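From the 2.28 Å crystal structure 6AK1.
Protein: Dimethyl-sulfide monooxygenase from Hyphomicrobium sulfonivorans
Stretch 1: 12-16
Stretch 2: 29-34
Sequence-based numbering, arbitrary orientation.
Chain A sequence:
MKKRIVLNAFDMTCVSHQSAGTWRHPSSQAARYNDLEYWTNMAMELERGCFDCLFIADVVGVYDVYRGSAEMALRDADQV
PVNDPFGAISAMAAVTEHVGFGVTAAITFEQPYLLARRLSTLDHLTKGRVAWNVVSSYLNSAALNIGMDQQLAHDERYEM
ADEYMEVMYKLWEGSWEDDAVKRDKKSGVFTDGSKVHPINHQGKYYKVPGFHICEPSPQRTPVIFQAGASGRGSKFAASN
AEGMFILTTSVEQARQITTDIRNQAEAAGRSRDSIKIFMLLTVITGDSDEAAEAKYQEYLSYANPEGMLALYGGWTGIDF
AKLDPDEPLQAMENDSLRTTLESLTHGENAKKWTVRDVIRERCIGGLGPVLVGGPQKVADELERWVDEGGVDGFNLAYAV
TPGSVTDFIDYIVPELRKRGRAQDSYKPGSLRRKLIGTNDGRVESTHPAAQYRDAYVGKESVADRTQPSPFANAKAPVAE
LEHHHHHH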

# COMPACT_ATOMS: atom_id res chain seq x y z
N MET A 12 6.69 -2.28 -6.65
CA MET A 12 6.50 -0.94 -7.16
C MET A 12 6.81 -1.00 -8.64
O MET A 12 7.57 -1.86 -9.06
CB MET A 12 7.40 0.07 -6.42
CG MET A 12 7.29 1.52 -6.87
SD MET A 12 8.13 2.68 -5.73
CE MET A 12 8.34 4.08 -6.80
N THR A 13 6.19 -0.13 -9.44
CA THR A 13 6.38 -0.24 -10.89
C THR A 13 7.68 0.45 -11.31
O THR A 13 7.71 1.38 -12.12
CB THR A 13 5.18 0.33 -11.64
OG1 THR A 13 3.96 0.03 -10.94
CG2 THR A 13 5.11 -0.26 -13.04
N CYS A 14 8.78 -0.03 -10.72
CA CYS A 14 10.11 0.54 -10.92
C CYS A 14 11.14 -0.56 -10.67
O CYS A 14 10.79 -1.69 -10.35
CB CYS A 14 10.34 1.72 -9.99
SG CYS A 14 10.49 1.24 -8.25
N VAL A 15 12.43 -0.20 -10.77
CA VAL A 15 13.50 -1.19 -10.67
C VAL A 15 13.96 -1.36 -9.22
O VAL A 15 13.78 -2.43 -8.62
CB VAL A 15 14.67 -0.82 -11.59
CG1 VAL A 15 15.80 -1.85 -11.46
CG2 VAL A 15 14.21 -0.72 -13.06
N SER A 16 14.59 -0.34 -8.66
CA SER A 16 15.06 -0.38 -7.27
C SER A 16 14.01 0.24 -6.36
O SER A 16 13.74 1.45 -6.45
CB SER A 16 16.40 0.33 -7.13
OG SER A 16 17.43 -0.33 -7.87
N GLN A 29 14.84 -9.96 -11.99
CA GLN A 29 14.08 -9.39 -13.10
C GLN A 29 13.47 -8.04 -12.74
O GLN A 29 12.49 -7.61 -13.38
CB GLN A 29 13.01 -10.39 -13.54
CG GLN A 29 13.58 -11.74 -13.94
CD GLN A 29 12.52 -12.71 -14.39
OE1 GLN A 29 11.57 -12.33 -15.05
NE2 GLN A 29 12.67 -13.97 -14.02
N ALA A 30 14.04 -7.34 -11.76
CA ALA A 30 13.55 -6.00 -11.41
C ALA A 30 13.54 -5.08 -12.61
O ALA A 30 12.63 -4.26 -12.76
CB ALA A 30 14.42 -5.39 -10.30
N ALA A 31 14.54 -5.21 -13.50
CA ALA A 31 14.60 -4.37 -14.68
C ALA A 31 13.45 -4.61 -15.66
O ALA A 31 13.35 -3.87 -16.64
CB ALA A 31 15.94 -4.58 -15.39
N ARG A 32 12.59 -5.60 -15.42
CA ARG A 32 11.43 -5.86 -16.28
C ARG A 32 10.15 -5.21 -15.76
O ARG A 32 9.05 -5.59 -16.19
CB ARG A 32 11.20 -7.36 -16.43
CG ARG A 32 12.39 -8.15 -16.98
CD ARG A 32 12.00 -9.60 -17.25
NE ARG A 32 11.09 -9.72 -18.40
CZ ARG A 32 10.34 -10.80 -18.63
NH1 ARG A 32 10.35 -11.83 -17.78
NH2 ARG A 32 9.56 -10.84 -19.71
N TYR A 33 10.26 -4.24 -14.85
CA TYR A 33 9.09 -3.51 -14.37
C TYR A 33 8.22 -3.01 -15.53
O TYR A 33 7.01 -2.81 -15.36
CB TYR A 33 9.56 -2.32 -13.52
CG TYR A 33 9.99 -1.18 -14.41
CD1 TYR A 33 11.25 -1.17 -15.02
CD2 TYR A 33 9.11 -0.16 -14.73
CE1 TYR A 33 11.61 -0.15 -15.90
CE2 TYR A 33 9.46 0.85 -15.58
CZ TYR A 33 10.71 0.86 -16.16
OH TYR A 33 11.01 1.89 -17.03
N ASN A 34 8.82 -2.80 -16.70
CA ASN A 34 8.10 -2.27 -17.86
C ASN A 34 7.63 -3.36 -18.82
O ASN A 34 7.15 -3.04 -19.91
CB ASN A 34 8.97 -1.24 -18.59
CG ASN A 34 10.18 -1.87 -19.27
OD1 ASN A 34 10.81 -2.79 -18.73
ND2 ASN A 34 10.50 -1.39 -20.46

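No hydrogen bond crosses between residues 12-16 and 29-34; the contact rests on van der Waals packing, with 275 Å² buried over both sides. Tyr-33 and Val-15 dominate it, with 85 and 74 Å² covered respectively, and Thr-13 and Ala-30 follow at 38 Å² each. The backbones come close at two points: CA of Val-15 lies 4.9 Å from CA of Ala-30, and CA of Cys-14 lies 5.4 Å from CA of Tyr-33.

Tyr-33 points its CA-to-CB bond toward the first stretch, and its chi1 of 80° (p) with chi2 of -80° sets the ring against three consecutive residues. CD2 of Tyr-33 comes to 3.3 Å from the carbonyl O of Thr-13, while CD1 of Tyr-33 lies 3.6 Å from CG2 of Val-15. The ring is thus touched along both its CD1 and CD2 sides, and the approaches of Thr-13 O, Cys-14 CA and Val-15 CG2 are all oblique. From the residue between Thr-13 and Val-15, the O of Cys-14 sits 3.5 Å from CB of Tyr-33. A broad aromatic ring suits this place because it can cover backbone and side chain together. Its hydroxyl takes no part: the OH lies on the far end of the ring, beyond the contacting CD1 and CD2 atoms.

Val-15 supplies the main apolar side chain of the first stretch. Its CA-to-CB bond points sideways, with chi1 at 178° (t). CG2 of Val-15 meets CD1 of Tyr-33 at 3.6 Å and CG1 of Val-15 lies 4.0 Å from CB of Ala-30, while CA of Ala-31 is near both methyls, 4.0 Å from CG2 and 4.3 Å from CG1 of Val-15. The branching at CB therefore lets one short side chain bridge the tyrosine and the 3-10 segment at 30-31.

Ala-30 directs its CB toward the first stretch, and that methyl packs 3.5 Å from the O of Val-15. A single carbon suits so near a backbone. Ala-31, by contrast, points its CB away and loses just 15 Å² to the contact.

The second stretch is braced internally: N of Arg-32 donates to O of Gln-29 at 2.9 Å, and N of Tyr-33 donates to O of Ala-30 at 3.2 Å. The latter bond links the two residues that point toward the first stretch. NH1 of Arg-32 also donates to OE1 of Gln-29 (3.0 Å, 156°), a polar pairing of two residues with no area covered by the first stretch.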